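Local coordinates for protein denovo NTF2 (Synthetic construct, PDB 6W40) that is a computationally designed NTF2-like protein of no known natural function, probably made to test how varied its pockets can be, at residues A[14-19]-A[24-29]; A[35-40]-A[59-64]. All blocks are in the same frame, centred on the assembly; numbering follows the deposited sequence.

Interaction 1: A[14-19]-A[24-29]; sequences IVIKLF and WDAFHE
K17, near the end of helix 2-18, lays its side chain over the indole of W24, just past the turn that follows. The main contact is CH-pi. K17 CE sits 3.7 Å from the centroid of the W24 six-membered ring, 22° off the ring normal and displaced toward the rim, and its closest ring atom is CZ3. The lysine chain is bent at chi2, chi3 and chi4, each near -60°, which curls it back across the indole instead of stretching it out. K17 NZ lies 3.4 Å from W24 CZ3. The same amine reaches the rim of a second ring, with K17 NZ 3.5 Å from F27 CD1, close to the phenyl plane. W24 NE1 lies 3.3 Å from K17 O.

Apolar packing is lighter. I16 CG2 meets A26 CB at 4.2 Å, and I16 CD1 approaches the carboxylate of the exposed E29.

W24 and F27 also pack on helix 51-65, so segment 24-29 lies between that helix and helix 2-18. The cohesion of the contact rests mainly on a buried lysine whose CE lies over the W24 face and whose amine end meets the F27 edge.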
# COMPACT_ATOMS: atom_id res chain seq x y z
N ILE A 14 1.82 -3.27 3.69
CA ILE A 14 1.63 -2.77 2.33
C ILE A 14 1.77 -1.26 2.29
O ILE A 14 2.41 -0.71 1.38
CB ILE A 14 0.26 -3.22 1.78
CG1 ILE A 14 0.02 -4.70 2.06
CG2 ILE A 14 0.17 -2.93 0.29
CD1 ILE A 14 1.12 -5.61 1.57
N VAL A 15 1.18 -0.56 3.26
CA VAL A 15 1.18 0.89 3.22
C VAL A 15 2.59 1.44 3.47
O VAL A 15 2.96 2.48 2.90
CB VAL A 15 0.16 1.46 4.23
CG1 VAL A 15 -1.24 0.97 3.90
CG2 VAL A 15 0.54 1.08 5.65
N ILE A 16 3.39 0.77 4.29
CA ILE A 16 4.73 1.28 4.58
C ILE A 16 5.65 1.08 3.38
O ILE A 16 6.39 1.98 2.99
CB ILE A 16 5.31 0.62 5.84
CG1 ILE A 16 4.59 1.13 7.09
CG2 ILE A 16 6.81 0.89 5.94
CD1 ILE A 16 5.43 1.11 8.36
N LYS A 17 5.59 -0.10 2.76
CA LYS A 17 6.50 -0.42 1.66
C LYS A 17 6.10 0.30 0.38
O LYS A 17 6.92 0.98 -0.24
CB LYS A 17 6.55 -1.93 1.43
CG LYS A 17 6.71 -2.75 2.68
CD LYS A 17 7.99 -2.41 3.42
CE LYS A 17 9.19 -2.87 2.64
NZ LYS A 17 9.07 -4.30 2.24
N LEU A 18 4.84 0.15 -0.03
CA LEU A 18 4.41 0.52 -1.38
C LEU A 18 3.50 1.74 -1.41
O LEU A 18 2.93 2.05 -2.46
CB LEU A 18 3.72 -0.67 -2.04
CG LEU A 18 4.52 -1.97 -2.02
CD1 LEU A 18 3.68 -3.12 -1.48
CD2 LEU A 18 5.07 -2.31 -3.40
N PHE A 19 3.34 2.45 -0.29
CA PHE A 19 2.51 3.65 -0.24
C PHE A 19 3.25 4.77 0.46
O PHE A 19 3.77 5.68 -0.19
CB PHE A 19 1.18 3.36 0.45
CG PHE A 19 0.28 4.56 0.59
CD1 PHE A 19 -0.67 4.61 1.59
CD2 PHE A 19 0.36 5.63 -0.30
CE1 PHE A 19 -1.50 5.70 1.73
CE2 PHE A 19 -0.47 6.72 -0.17
CZ PHE A 19 -1.41 6.76 0.84
N TRP A 24 11.55 2.57 2.91
CA TRP A 24 12.29 1.32 2.94
C TRP A 24 13.39 1.32 3.99
O TRP A 24 13.98 0.27 4.25
CB TRP A 24 12.87 1.02 1.56
CG TRP A 24 11.81 0.66 0.56
CD1 TRP A 24 11.03 1.53 -0.15
CD2 TRP A 24 11.43 -0.66 0.15
NE1 TRP A 24 10.18 0.83 -0.97
CE2 TRP A 24 10.40 -0.52 -0.80
CE3 TRP A 24 11.85 -1.94 0.50
CZ2 TRP A 24 9.79 -1.61 -1.41
CZ3 TRP A 24 11.24 -3.03 -0.10
CH2 TRP A 24 10.23 -2.86 -1.05
N ASP A 25 13.67 2.48 4.60
CA ASP A 25 14.51 2.50 5.79
C ASP A 25 13.82 1.82 6.96
O ASP A 25 14.49 1.27 7.84
CB ASP A 25 14.87 3.95 6.14
CG ASP A 25 15.37 4.74 4.95
OD1 ASP A 25 15.52 4.14 3.86
OD2 ASP A 25 15.62 5.95 5.10
N ALA A 26 12.49 1.85 6.99
CA ALA A 26 11.70 1.19 8.02
C ALA A 26 11.57 -0.31 7.80
O ALA A 26 10.83 -0.97 8.53
CB ALA A 26 10.31 1.83 8.11
N PHE A 27 12.27 -0.87 6.80
CA PHE A 27 12.26 -2.31 6.59
C PHE A 27 12.87 -3.06 7.76
O PHE A 27 12.53 -4.23 7.98
CB PHE A 27 12.99 -2.65 5.29
CG PHE A 27 12.98 -4.11 4.95
CD1 PHE A 27 11.89 -4.66 4.28
CD2 PHE A 27 14.04 -4.93 5.27
CE1 PHE A 27 11.87 -6.01 3.96
CE2 PHE A 27 14.02 -6.28 4.95
CZ PHE A 27 12.94 -6.81 4.29
N HIS A 28 13.76 -2.42 8.52
CA HIS A 28 14.43 -3.09 9.62
C HIS A 28 13.48 -3.36 10.78
O HIS A 28 13.57 -4.40 11.44
CB HIS A 28 15.63 -2.26 10.09
CG HIS A 28 16.44 -2.92 11.17
ND1 HIS A 28 16.08 -2.87 12.50
CD2 HIS A 28 17.59 -3.62 11.12
CE1 HIS A 28 16.98 -3.52 13.22
NE2 HIS A 28 17.90 -3.99 12.41
N GLU A 29 12.56 -2.43 11.04
CA GLU A 29 11.65 -2.57 12.17
C GLU A 29 10.53 -3.57 11.90
O GLU A 29 9.88 -4.02 12.86
CB GLU A 29 11.06 -1.21 12.54
CG GLU A 29 10.05 -0.66 11.55
CD GLU A 29 9.67 0.78 11.82
OE1 GLU A 29 10.47 1.49 12.46
OE2 GLU A 29 8.57 1.20 11.41

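Interaction 2: A[35-40]-A[59-64]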
# COMPACT_ATOMS: atom_id res chain seq x y z
N VAL A 35 14.61 -13.21 8.75
CA VAL A 35 14.01 -12.93 7.45
C VAL A 35 14.91 -13.49 6.34
O VAL A 35 16.14 -13.42 6.42
CB VAL A 35 13.78 -11.42 7.28
CG1 VAL A 35 15.08 -10.65 7.42
CG2 VAL A 35 13.12 -11.12 5.94
N LYS A 36 14.29 -14.06 5.32
CA LYS A 36 15.00 -14.55 4.15
C LYS A 36 14.81 -13.59 2.98
O LYS A 36 13.77 -12.94 2.85
CB LYS A 36 14.51 -15.94 3.74
CG LYS A 36 15.04 -17.06 4.61
CD LYS A 36 14.68 -18.42 4.03
CE LYS A 36 15.40 -19.53 4.77
NZ LYS A 36 16.88 -19.34 4.72
N PHE A 37 15.83 -13.51 2.13
CA PHE A 37 15.85 -12.59 1.00
C PHE A 37 16.54 -13.27 -0.16
O PHE A 37 17.70 -13.69 -0.04
CB PHE A 37 16.56 -11.29 1.37
CG PHE A 37 16.45 -10.22 0.32
CD1 PHE A 37 15.34 -10.13 -0.49
CD2 PHE A 37 17.47 -9.29 0.16
CE1 PHE A 37 15.24 -9.14 -1.45
CE2 PHE A 37 17.38 -8.30 -0.80
CZ PHE A 37 16.26 -8.22 -1.61
N GLN A 38 15.84 -13.39 -1.29
CA GLN A 38 16.44 -13.91 -2.51
C GLN A 38 16.15 -12.96 -3.66
O GLN A 38 15.00 -12.56 -3.88
CB GLN A 38 15.94 -15.32 -2.84
CG GLN A 38 14.44 -15.53 -2.72
CD GLN A 38 14.03 -16.93 -3.13
OE1 GLN A 38 13.22 -17.58 -2.46
NE2 GLN A 38 14.59 -17.41 -4.23
N VAL A 39 17.21 -12.58 -4.38
CA VAL A 39 17.12 -11.66 -5.51
C VAL A 39 17.39 -12.44 -6.78
O VAL A 39 18.35 -13.23 -6.85
CB VAL A 39 18.11 -10.49 -5.36
CG1 VAL A 39 17.72 -9.35 -6.28
CG2 VAL A 39 18.19 -10.03 -3.92
N ASP A 40 16.56 -12.23 -7.80
CA ASP A 40 16.72 -12.86 -9.10
C ASP A 40 16.97 -11.75 -10.12
O ASP A 40 16.03 -11.10 -10.58
CB ASP A 40 15.50 -13.69 -9.47
CG ASP A 40 15.37 -14.94 -8.63
OD1 ASP A 40 16.41 -15.59 -8.38
OD2 ASP A 40 14.24 -15.28 -8.22
N ILE A 59 19.41 -2.76 0.77
CA ILE A 59 19.80 -1.36 0.61
C ILE A 59 20.70 -1.19 -0.60
O ILE A 59 20.56 -0.23 -1.37
CB ILE A 59 20.47 -0.85 1.90
CG1 ILE A 59 19.42 -0.58 2.98
CG2 ILE A 59 21.29 0.41 1.63
CD1 ILE A 59 20.01 -0.15 4.30
N ARG A 60 21.64 -2.12 -0.81
CA ARG A 60 22.49 -2.05 -1.99
C ARG A 60 21.67 -2.22 -3.27
O ARG A 60 21.93 -1.55 -4.27
CB ARG A 60 23.58 -3.12 -1.93
CG ARG A 60 24.39 -3.21 -3.21
CD ARG A 60 25.19 -4.49 -3.30
NE ARG A 60 25.54 -4.80 -4.69
CZ ARG A 60 26.56 -4.27 -5.35
NH1 ARG A 60 27.35 -3.39 -4.75
NH2 ARG A 60 26.79 -4.61 -6.61
N LEU A 61 20.68 -3.11 -3.24
CA LEU A 61 19.81 -3.31 -4.40
C LEU A 61 19.08 -2.02 -4.76
O LEU A 61 19.01 -1.63 -5.93
CB LEU A 61 18.82 -4.43 -4.13
CG LEU A 61 17.71 -4.65 -5.16
CD1 LEU A 61 18.27 -5.30 -6.42
CD2 LEU A 61 16.60 -5.49 -4.58
N LEU A 62 18.54 -1.33 -3.75
CA LEU A 62 17.83 -0.08 -4.00
C LEU A 62 18.78 1.03 -4.42
O LEU A 62 18.39 1.93 -5.17
CB LEU A 62 17.05 0.34 -2.76
CG LEU A 62 16.06 -0.69 -2.20
CD1 LEU A 62 15.41 -0.18 -0.92
CD2 LEU A 62 15.01 -1.05 -3.24
N GLU A 63 20.03 1.00 -3.95
CA GLU A 63 21.01 2.01 -4.34
C GLU A 63 21.39 1.89 -5.81
O GLU A 63 21.64 2.90 -6.47
CB GLU A 63 22.26 1.92 -3.48
CG GLU A 63 22.13 2.56 -2.10
CD GLU A 63 23.47 2.65 -1.38
OE1 GLU A 63 24.46 2.07 -1.89
OE2 GLU A 63 23.53 3.30 -0.32
N HIS A 64 21.43 0.66 -6.34
CA HIS A 64 21.84 0.47 -7.73
C HIS A 64 20.79 0.98 -8.70
O HIS A 64 21.14 1.42 -9.81
CB HIS A 64 22.14 -1.00 -8.00
CG HIS A 64 22.78 -1.26 -9.32
ND1 HIS A 64 22.06 -1.52 -10.47
CD2 HIS A 64 24.08 -1.29 -9.69
CE1 HIS A 64 22.89 -1.71 -11.48
NE2 HIS A 64 24.12 -1.58 -11.03
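This is a small, wholly apolar contact between a sheet and a helix, in which L61 of helix 51-65 meets F37 and V39 of strand 35-41. It is buried between the inner face of the sheet and the helix that packs across it. Only 98 Å² is covered, both sides summed, and no hydrogen bond crosses it. The backbones stay well apart, with V39 CA and L61 CA 8.8 Å from each other, so side chains alone span the gap.

L61 divides its two methyls between the two strand residues. L61 CD2 lies 4.0 Å from F37 CZ, at the far end of the phenyl ring and near its plane. The leucine thus meets the ring edge and does not stack on a face. L61 CD1 lies 4.1 Å from V39 CG1, and these two side chains run past each other in opposite directions. The L61 fork is carried toward the strand with CG opposite the backbone N (chi1 172°).

F37 and V39 are two residues apart on the strand, and both turn their CB atoms toward the helix. Such a helix laid on a curved sheet is a feature of the NTF2-like fold, the cone-shaped architecture that this design follows. Along the strand, V39 CG2 rests over one face of the F37 ring, 3.5 Å above its plane and offset toward the rim.

F37 also touches V54, E57 and L58 on earlier turns of helix 51-65. Both F37 and L61 pack on I117 of strand 111-119, which runs parallel to strand 35-41.

From the N terminus, helix 2-18 comes first, and interaction 1 closes the short turn of residues 20-23 that follows it. The chain then passes through helix 27-30 into strand 35-41, where interaction 2 opens. It closes after a longer excursion through strand 44-49 and the first half of helix 51-65. The two loops are in series and neither crosses the other. Their centres are 14 Å apart, yet they touch where W24 CB packs on L62 CD1 at 3.8 Å. Helix 51-65 is thus shared ground: it meets segment 24-29 and also strand 35-41. Strand 111-119 is a second common neighbour of both contacts.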